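Local coordinates for protein antigen TpF1 (Treponema pallidum, PDB 2FJC) that binds ferric iron as a mini-ferritin of the Dps family and probably oxidises and stores the metal within a hollow protein shell, at the interface of chains A and B. Sequence-based numbering; all coordinates share one arbitrary frame. Chains: chain A/B, Antigen TpF1.

The interface of chains A and B. Residues chain A 39-42, 44; chain B 152-153, 155-156.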
loop_
_atom_site.group_PDB
_atom_site.type_symbol
_atom_site.label_atom_id
_atom_site.label_comp_id
_atom_site.label_asym_id
_atom_site.label_seq_id
_atom_site.Cartn_x
_atom_site.Cartn_y
_atom_site.Cartn_z
ATOM N N ILE A 39 -28.791 -7.067 17.822
ATOM C CA ILE A 39 -29.227 -5.722 18.155
ATOM C C ILE A 39 -30.105 -5.251 17.002
ATOM O O ILE A 39 -30.099 -5.843 15.919
ATOM C CB ILE A 39 -28.052 -4.732 18.285
ATOM C CG1 ILE A 39 -27.189 -4.787 17.018
ATOM C CG2 ILE A 39 -27.262 -5.027 19.539
ATOM C CD1 ILE A 39 -26.195 -3.656 16.900
ATOM N N TYR A 40 -30.869 -4.196 17.243
ATOM C CA TYR A 40 -31.724 -3.617 16.216
ATOM C C TYR A 40 -31.942 -2.182 16.624
ATOM O O TYR A 40 -31.849 -1.843 17.809
ATOM C CB TYR A 40 -33.073 -4.333 16.125
ATOM C CG TYR A 40 -33.943 -4.183 17.357
ATOM C CD1 TYR A 40 -33.829 -5.071 18.431
ATOM C CD2 TYR A 40 -34.885 -3.153 17.444
ATOM C CE1 TYR A 40 -34.631 -4.941 19.558
ATOM C CE2 TYR A 40 -35.690 -3.007 18.568
ATOM C CZ TYR A 40 -35.557 -3.908 19.620
ATOM O OH TYR A 40 -36.357 -3.783 20.726
ATOM N N GLY A 41 -32.234 -1.340 15.642
ATOM C CA GLY A 41 -32.446 0.064 15.915
ATOM C C GLY A 41 -31.787 0.878 14.829
ATOM O O GLY A 41 -30.983 0.367 14.045
ATOM N N ILE A 42 -32.118 2.158 14.793
ATOM C CA ILE A 42 -31.587 3.058 13.786
ATOM C C ILE A 42 -30.048 3.119 13.741
ATOM O O ILE A 42 -29.476 3.329 12.678
ATOM C CB ILE A 42 -32.198 4.467 13.985
ATOM C CG1 ILE A 42 -32.690 5.009 12.643
ATOM C CG2 ILE A 42 -31.205 5.394 14.661
ATOM C CD1 ILE A 42 -31.613 5.192 11.624
ATOM N N PHE A 44 -28.083 0.642 14.172
ATOM C CA PHE A 44 -27.593 -0.705 13.888
ATOM C C PHE A 44 -26.223 -0.844 13.228
ATOM O O PHE A 44 -25.313 -1.417 13.815
ATOM C CB PHE A 44 -28.605 -1.486 13.039
ATOM C CG PHE A 44 -28.164 -2.889 12.727
ATOM C CD1 PHE A 44 -28.259 -3.883 13.687
ATOM C CD2 PHE A 44 -27.601 -3.201 11.494
ATOM C CE1 PHE A 44 -27.799 -5.165 13.432
ATOM C CE2 PHE A 44 -27.136 -4.482 11.228
ATOM C CZ PHE A 44 -27.236 -5.467 12.203
ATOM N N ALA B 152 -32.988 -4.663 10.209
ATOM C CA ALA B 152 -32.533 -4.527 11.579
ATOM C C ALA B 152 -32.469 -3.067 12.010
ATOM O O ALA B 152 -32.789 -2.743 13.152
ATOM C CB ALA B 152 -31.168 -5.186 11.750
ATOM N N THR B 153 -32.076 -2.171 11.111
ATOM C CA THR B 153 -31.992 -0.778 11.517
ATOM C C THR B 153 -33.359 -0.101 11.539
ATOM O O THR B 153 -33.551 0.888 12.236
ATOM C CB THR B 153 -30.993 0.037 10.634
ATOM O OG1 THR B 153 -31.704 0.913 9.756
ATOM C CG2 THR B 153 -30.129 -0.883 9.831
ATOM N N LYS B 155 -36.212 -1.833 12.346
ATOM C CA LYS B 155 -37.031 -2.513 13.340
ATOM C C LYS B 155 -37.276 -1.642 14.564
ATOM O O LYS B 155 -36.362 -1.010 15.092
ATOM C CB LYS B 155 -36.358 -3.823 13.751
ATOM C CG LYS B 155 -37.110 -4.657 14.770
ATOM C CD LYS B 155 -36.331 -5.934 15.046
ATOM C CE LYS B 155 -36.928 -6.724 16.183
ATOM N NZ LYS B 155 -36.160 -7.969 16.423
ATOM N N ALA B 156 -38.523 -1.616 15.014
ATOM C CA ALA B 156 -38.887 -0.817 16.172
ATOM C C ALA B 156 -39.103 -1.696 17.402
ATOM O O ALA B 156 -39.383 -2.901 17.226
ATOM C CB ALA B 156 -40.149 -0.018 15.863
ATOM O OXT ALA B 156 -38.986 -1.160 18.523
#
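The ring of A:Phe44 turns one face to chain B, and the methyl CB of B:Ala152 sits over its centre, 3.7 Å from the centroid, as a CH-pi contact. CE of B:Lys155 lies over one face of the A:Tyr40 ring, offset toward the rim, while CD of the lysine is 3.8 Å from CG of the tyrosine; the two side chains cross at about a right angle. CD2 of A:Tyr40 comes 3.5 Å from the backbone O of B:Lys155, and CE2 lies beside the terminal carboxylate of B:Ala156. This is a subunit junction of a Dps mini-ferritin: the short link between helices 8-38 and 44-71 of one subunit packs on the C-terminal end of helix 130-154 of its neighbour. In the deposited assembly of twelve subunits, such contacts help join the helical bundles.

Torsions set both rings. A:Tyr40 takes the crowded position, CG between the backbone N and the carbonyl carbon (chi1 66°), which lays its ring against the lysine; the B:Lys155 chain answers with CG anti to its own N (chi1 -179°) and runs extended beyond it. A:Phe44, at the start of its helix, also holds CG anti to N (chi1 -179°), and the methyl CG2 of B:Thr153 packs on its CB at 3.6 Å, the two side chains crossing nearly perpendicularly.

Between the two aromatic contacts the backbones are joined directly. The amide N of A:Gly41 donates to the carbonyl O of B:Ala152 at 2.9 Å, nearly straight at the hydrogen and in the carbonyl plane. This acceptor lies in the last turn of the helix, so the helix end probably adds to its negative character. The same oxygen comes 3.4 Å from CB of A:Tyr40, placing the root of that side chain close against the helix end.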